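Local coordinates for vacuolar protein sorting-associated protein 29 (PDB 5XCJ) that probably serves in protein transport as the metal-binding Vps29 subunit of retromer, built on a calcineurin-like metallophosphoesterase fold, at residues F9-R14 / T136-P141; I162-L167 / E175-N180. The protein carries 1 engineered substitution. All blocks are in the same frame, centred on the assembly; numbering follows the deposited sequence.

Contact 1: F9-R14 / T136-P141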
loop_
_atom_site.group_PDB
_atom_site.type_symbol
_atom_site.label_atom_id
_atom_site.label_comp_id
_atom_site.label_asym_id
_atom_site.label_seq_id
_atom_site.Cartn_x
_atom_site.Cartn_y
_atom_site.Cartn_z
ATOM N N PHE A 9 -0.854 2.481 -8.840
ATOM C CA PHE A 9 -1.609 3.477 -9.586
ATOM C C PHE A 9 -1.740 3.258 -11.088
ATOM O O PHE A 9 -2.800 3.473 -11.662
ATOM C CB PHE A 9 -0.995 4.864 -9.382
ATOM C CG PHE A 9 -1.036 5.351 -7.969
ATOM C CD1 PHE A 9 -2.181 5.929 -7.457
ATOM C CD2 PHE A 9 0.077 5.242 -7.156
ATOM C CE1 PHE A 9 -2.216 6.387 -6.161
ATOM C CE2 PHE A 9 0.047 5.693 -5.855
ATOM C CZ PHE A 9 -1.102 6.267 -5.359
ATOM N N HIS A 10 -0.651 2.849 -11.720
ATOM C CA HIS A 10 -0.626 2.734 -13.170
ATOM C C HIS A 10 -0.096 1.440 -13.771
ATOM O O HIS A 10 0.784 0.786 -13.222
ATOM C CB HIS A 10 0.225 3.893 -13.711
ATOM C CG HIS A 10 -0.099 4.296 -15.117
ATOM N ND1 HIS A 10 -1.212 5.039 -15.443
ATOM C CD2 HIS A 10 0.562 4.081 -16.277
ATOM C CE1 HIS A 10 -1.230 5.250 -16.747
ATOM N NE2 HIS A 10 -0.169 4.678 -17.276
ATOM N N VAL A 11 -0.649 1.119 -14.931
ATOM C CA VAL A 11 -0.249 -0.014 -15.747
ATOM C C VAL A 11 0.073 0.604 -17.115
ATOM O O VAL A 11 -0.677 1.442 -17.606
ATOM C CB VAL A 11 -1.360 -1.068 -15.864
ATOM C CG1 VAL A 11 -1.032 -2.068 -16.959
ATOM C CG2 VAL A 11 -1.556 -1.778 -14.532
ATOM N N PRO A 12 1.185 0.199 -17.726
ATOM C CA PRO A 12 1.588 0.798 -19.007
ATOM C C PRO A 12 0.528 0.591 -20.064
ATOM O O PRO A 12 -0.020 -0.500 -20.171
ATOM C CB PRO A 12 2.840 0.009 -19.376
ATOM C CG PRO A 12 3.382 -0.467 -18.074
ATOM C CD PRO A 12 2.175 -0.779 -17.245
ATOM N N HIS A 13 0.198 1.679 -20.753
ATOM C CA HIS A 13 -0.775 1.715 -21.842
ATOM C C HIS A 13 -2.225 1.584 -21.383
ATOM O O HIS A 13 -3.116 1.378 -22.192
ATOM C CB HIS A 13 -0.429 0.701 -22.928
ATOM C CG HIS A 13 0.990 0.786 -23.395
ATOM N ND1 HIS A 13 1.925 -0.183 -23.109
ATOM C CD2 HIS A 13 1.634 1.732 -24.116
ATOM C CE1 HIS A 13 3.086 0.161 -23.640
ATOM N NE2 HIS A 13 2.936 1.318 -24.255
ATOM N N ARG A 14 -2.445 1.661 -20.076
ATOM C CA ARG A 14 -3.793 1.601 -19.525
ATOM C C ARG A 14 -4.020 2.818 -18.627
ATOM O O ARG A 14 -3.295 3.025 -17.665
ATOM C CB ARG A 14 -4.005 0.286 -18.776
ATOM C CG ARG A 14 -3.865 -0.932 -19.675
ATOM C CD ARG A 14 -3.917 -2.236 -18.902
ATOM N NE ARG A 14 -3.636 -3.377 -19.762
ATOM C CZ ARG A 14 -4.546 -4.000 -20.499
ATOM N NH1 ARG A 14 -5.802 -3.593 -20.482
ATOM N NH2 ARG A 14 -4.199 -5.028 -21.256
ATOM N N THR A 136 -6.315 2.953 -7.956
ATOM C CA THR A 136 -7.189 3.257 -9.076
ATOM C C THR A 136 -7.967 2.056 -9.589
ATOM O O THR A 136 -8.732 2.170 -10.534
ATOM C CB THR A 136 -6.359 3.811 -10.238
ATOM O OG1 THR A 136 -5.389 2.835 -10.624
ATOM C CG2 THR A 136 -5.649 5.077 -9.814
ATOM N N GLY A 137 -7.812 0.909 -8.938
ATOM C CA GLY A 137 -8.465 -0.300 -9.404
ATOM C C GLY A 137 -7.990 -0.659 -10.805
ATOM O O GLY A 137 -8.757 -1.079 -11.653
ATOM N N ALA A 138 -6.682 -0.523 -11.005
ATOM C CA ALA A 138 -6.026 -0.771 -12.290
ATOM C C ALA A 138 -6.019 -2.237 -12.721
ATOM O O ALA A 138 -6.102 -3.137 -11.902
ATOM C CB ALA A 138 -4.612 -0.220 -12.272
ATOM N N TYR A 139 -5.892 -2.452 -14.023
ATOM C CA TYR A 139 -5.913 -3.790 -14.582
ATOM C C TYR A 139 -4.785 -4.676 -14.048
ATOM O O TYR A 139 -3.651 -4.236 -13.919
ATOM C CB TYR A 139 -5.831 -3.702 -16.120
ATOM C CG TYR A 139 -5.386 -4.984 -16.778
ATOM C CD1 TYR A 139 -6.299 -5.974 -17.084
ATOM C CD2 TYR A 139 -4.047 -5.232 -17.029
ATOM C CE1 TYR A 139 -5.900 -7.159 -17.658
ATOM C CE2 TYR A 139 -3.636 -6.414 -17.603
ATOM C CZ TYR A 139 -4.567 -7.375 -17.912
ATOM O OH TYR A 139 -4.171 -8.558 -18.480
ATOM N N SER A 140 -5.123 -5.921 -13.759
ATOM C CA SER A 140 -4.137 -6.890 -13.335
ATOM C C SER A 140 -4.473 -8.245 -13.935
ATOM O O SER A 140 -5.628 -8.640 -13.965
ATOM C CB SER A 140 -4.083 -6.989 -11.811
ATOM O OG SER A 140 -3.178 -7.997 -11.404
ATOM N N PRO A 141 -3.452 -8.954 -14.401
ATOM C CA PRO A 141 -3.633 -10.306 -14.933
ATOM C C PRO A 141 -4.131 -11.221 -13.808
ATOM O O PRO A 141 -4.839 -12.188 -14.052
ATOM C CB PRO A 141 -2.231 -10.702 -15.415
ATOM C CG PRO A 141 -1.304 -9.685 -14.859
ATOM C CD PRO A 141 -2.100 -8.441 -14.656
#

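Contact 2: I162-L167 / E175-N180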
loop_
_atom_site.group_PDB
_atom_site.type_symbol
_atom_site.label_atom_id
_atom_site.label_comp_id
_atom_site.label_asym_id
_atom_site.label_seq_id
_atom_site.Cartn_x
_atom_site.Cartn_y
_atom_site.Cartn_z
ATOM N N ILE A 162 -6.246 -1.125 11.247
ATOM C CA ILE A 162 -6.272 -1.016 9.803
ATOM C C ILE A 162 -7.650 -0.646 9.281
ATOM O O ILE A 162 -8.627 -1.319 9.569
ATOM C CB ILE A 162 -5.870 -2.347 9.133
ATOM C CG1 ILE A 162 -4.387 -2.634 9.344
ATOM C CG2 ILE A 162 -6.226 -2.336 7.659
ATOM C CD1 ILE A 162 -4.106 -4.035 9.836
ATOM N N TYR A 163 -7.710 0.434 8.514
ATOM C CA TYR A 163 -8.953 0.878 7.908
ATOM C C TYR A 163 -8.863 0.546 6.424
ATOM O O TYR A 163 -8.166 1.228 5.679
ATOM C CB TYR A 163 -9.145 2.386 8.068
ATOM C CG TYR A 163 -9.324 2.862 9.487
ATOM C CD1 TYR A 163 -10.584 2.929 10.054
ATOM C CD2 TYR A 163 -8.242 3.268 10.246
ATOM C CE1 TYR A 163 -10.762 3.370 11.346
ATOM C CE2 TYR A 163 -8.408 3.712 11.544
ATOM C CZ TYR A 163 -9.672 3.762 12.086
ATOM O OH TYR A 163 -9.856 4.200 13.372
ATOM N N GLU A 164 -9.555 -0.498 6.000
ATOM C CA GLU A 164 -9.547 -0.922 4.607
ATOM C C GLU A 164 -10.602 -0.195 3.778
ATOM O O GLU A 164 -11.789 -0.440 3.939
ATOM C CB GLU A 164 -9.797 -2.427 4.499
ATOM C CG GLU A 164 -8.988 -3.306 5.433
ATOM C CD GLU A 164 -9.348 -4.775 5.274
ATOM O OE1 GLU A 164 -10.363 -5.064 4.625
ATOM O OE2 GLU A 164 -8.616 -5.635 5.792
ATOM N N TYR A 165 -10.165 0.687 2.885
ATOM C CA TYR A 165 -11.096 1.427 2.042
ATOM C C TYR A 165 -11.146 0.867 0.628
ATOM O O TYR A 165 -10.112 0.672 0.005
ATOM C CB TYR A 165 -10.732 2.916 1.980
ATOM C CG TYR A 165 -10.968 3.667 3.268
ATOM C CD1 TYR A 165 -12.199 4.238 3.552
ATOM C CD2 TYR A 165 -9.964 3.793 4.210
ATOM C CE1 TYR A 165 -12.419 4.915 4.733
ATOM C CE2 TYR A 165 -10.170 4.470 5.389
ATOM C CZ TYR A 165 -11.401 5.025 5.651
ATOM O OH TYR A 165 -11.607 5.699 6.827
ATOM N N THR A 166 -12.354 0.593 0.149
ATOM C CA THR A 166 -12.565 0.089 -1.200
ATOM C C THR A 166 -13.741 0.800 -1.865
ATOM O O THR A 166 -14.660 1.247 -1.196
ATOM C CB THR A 166 -12.815 -1.427 -1.224
ATOM O OG1 THR A 166 -13.975 -1.745 -0.451
ATOM C CG2 THR A 166 -11.614 -2.174 -0.673
ATOM N N LEU A 167 -13.696 0.911 -3.186
ATOM C CA LEU A 167 -14.786 1.526 -3.921
ATOM C C LEU A 167 -15.476 0.413 -4.689
ATOM O O LEU A 167 -14.947 -0.093 -5.669
ATOM C CB LEU A 167 -14.243 2.579 -4.886
ATOM C CG LEU A 167 -15.211 3.309 -5.816
ATOM C CD1 LEU A 167 -16.220 4.128 -5.025
ATOM C CD2 LEU A 167 -14.462 4.176 -6.803
ATOM N N GLU A 175 -13.730 -1.143 6.235
ATOM C CA GLU A 175 -13.690 -2.178 7.265
ATOM C C GLU A 175 -12.541 -1.903 8.228
ATOM O O GLU A 175 -11.463 -1.506 7.810
ATOM C CB GLU A 175 -13.547 -3.569 6.649
ATOM C CG GLU A 175 -13.520 -4.680 7.684
ATOM C CD GLU A 175 -13.832 -6.041 7.121
ATOM O OE1 GLU A 175 -13.879 -6.191 5.887
ATOM O OE2 GLU A 175 -14.019 -6.969 7.927
ATOM N N ARG A 176 -12.782 -2.129 9.512
ATOM C CA ARG A 176 -11.786 -1.893 10.545
ATOM C C ARG A 176 -11.250 -3.201 11.098
ATOM O O ARG A 176 -12.014 -4.082 11.475
ATOM C CB ARG A 176 -12.391 -1.076 11.690
ATOM C CG ARG A 176 -11.380 -0.475 12.651
ATOM C CD ARG A 176 -12.073 0.222 13.811
ATOM N NE ARG A 176 -11.146 0.893 14.714
ATOM C CZ ARG A 176 -11.018 0.595 16.003
ATOM N NH1 ARG A 176 -11.734 -0.386 16.527
ATOM N NH2 ARG A 176 -10.149 1.240 16.757
ATOM N N VAL A 177 -9.930 -3.318 11.127
ATOM C CA VAL A 177 -9.267 -4.500 11.646
ATOM C C VAL A 177 -8.404 -4.063 12.816
ATOM O O VAL A 177 -7.599 -3.152 12.688
ATOM C CB VAL A 177 -8.398 -5.185 10.577
ATOM C CG1 VAL A 177 -7.795 -6.465 11.126
ATOM C CG2 VAL A 177 -9.220 -5.468 9.333
ATOM N N ASP A 178 -8.582 -4.712 13.957
ATOM C CA ASP A 178 -7.841 -4.371 15.162
ATOM C C ASP A 178 -6.814 -5.423 15.572
ATOM O O ASP A 178 -7.118 -6.606 15.618
ATOM C CB ASP A 178 -8.806 -4.124 16.322
ATOM C CG ASP A 178 -9.827 -3.052 16.016
ATOM O OD1 ASP A 178 -9.434 -1.963 15.563
ATOM O OD2 ASP A 178 -11.025 -3.305 16.221
ATOM N N PHE A 179 -5.605 -4.968 15.874
ATOM C CA PHE A 179 -4.518 -5.842 16.297
ATOM C C PHE A 179 -3.787 -5.247 17.492
ATOM O O PHE A 179 -3.617 -4.035 17.582
ATOM C CB PHE A 179 -3.523 -6.063 15.161
ATOM C CG PHE A 179 -4.028 -6.959 14.076
ATOM C CD1 PHE A 179 -4.389 -8.261 14.350
ATOM C CD2 PHE A 179 -4.128 -6.500 12.776
ATOM C CE1 PHE A 179 -4.850 -9.086 13.351
ATOM C CE2 PHE A 179 -4.592 -7.320 11.774
ATOM C CZ PHE A 179 -4.955 -8.615 12.061
ATOM N N ASN A 180 -3.342 -6.101 18.403
ATOM C CA ASN A 180 -2.622 -5.635 19.579
ATOM C C ASN A 180 -1.257 -6.310 19.685
ATOM O O ASN A 180 -0.460 -6.279 18.750
ATOM C CB ASN A 180 -3.445 -5.875 20.847
ATOM C CG ASN A 180 -4.759 -5.114 20.849
ATOM O OD1 ASN A 180 -5.821 -5.690 21.075
ATOM N ND2 ASN A 180 -4.692 -3.814 20.607
HETATM O O HOH W 1 -11.109 -7.355 5.100
#

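Contact 1: F9-R14 / T136-P141
The hydroxyl of Thr-136 is held by two bonds. It donates to the carbonyl oxygen of Phe-9, with OG1 and O 2.9 Å apart, and has a weak hydrogen bond with Ser-134 OG. The donor does not sit on a lone pair; it approaches from above the carbonyl plane, 32° out of it. Thr-136 puts OG1 in the crowded position between its own N and carbonyl carbon (chi1 60°), which leaves CG2 near the edge of the Phe-9 ring, 4.3 Å from CD1. Both segments lie in loops of the metallophosphoesterase fold. Segment 9-14 lies in the loop after strand 2-6 and begins next to Asp-8, a ligand of both zinc ions where zinc has been seen bound to this protein. In the other loop, the carbonyl of Ala-138 is hydrogen-bonded to ND1 of His-117, a second-site zinc ligand, and so probably helps to orient that imidazole. Val-11 has CG2 beside its backbone N, where it touches Ala-138 CB at 4.1 Å and Tyr-139 O at 3.3 Å. A type II beta turn from Val-11 to Arg-14 brings the arginine back over the second loop. The Arg-14 chain is extended from CG to NE and lays its guanidinium on one face of the Tyr-139 ring. The planes are 23° apart, and CZ lies 3.9 Å from the ring centroid, a cation-pi stack offset toward the CD2 rim. On the opposite face of the ring sits Pro-141 N.

Contact 2: I162-L167 / E175-N180
Glu-164 leaves its strand with CG anti to the carbonyl carbon (chi1 -47°), and the chain is extended beyond it. CB and CG both pass the carbonyl oxygen of Glu-175, at 3.8 Å from CB. CD and OE2 then reach across to Val-177, where CG2 lies 3.6 Å from OE2. OE2 is also hydrogen-bonded to Thr-121 OG1 on strand 120-124 of the other sheet. Glu-164 OE1 accepts a short hydrogen bond from a water, whose oxygen is 2.5 Å away, and the same water donates to OE1 of Glu-175. The two side chains run side by side, with their carboxylate planes 56° apart and their OE1 atoms 3.9 Å apart, so the shared water probably eases the repulsion. Strands 159-168 and 171-179 form an antiparallel beta hairpin at one edge of the six-stranded mixed sheet. Ile-162 with Val-177 and Glu-164 with Glu-175 are hydrogen-bonded pairs. The four N-H...O bonds lie in their carbonyl planes. The straightest runs from Ile-162 N to Val-177 O at 2.8 Å, with 173° at the hydrogen. On the face with Glu-164, Ile-162 CD1 meets the edge of the Phe-179 ring in its plane, 3.8 Å from CD2. Tyr-163 and Arg-176, a non-hydrogen-bonded pair, stand side by side on the other face. Arg-176 CG lies 4.1 Å from Tyr-163 CE1, while the phenol OH is hydrogen-bonded to Glu-154. Over the centre of the Arg-176 guanidinium stands Asp-178 OD1, 3.0 Å from NH1, a salt bridge of charges alone.

Contact 1 and contact 2 follow one another along the chain and do not touch. Their centres are 23 Å apart, and their nearest atoms about 7 Å. Contact 1 joins two loops beside the metal site. The side chain of Ala-138 is about 4 Å from that of His-117, and the side chain of Phe-9 is about 6 Å from that of Asn-39. No zinc is bound to this chain in the model, and Ala-62, at the position of a first-site ligand, is an engineered residue. Contact 2 lies away from that site, at the sheet edge. Strand 149-156, next to strand 159-168 in that sheet, follows the loop carrying 136-141.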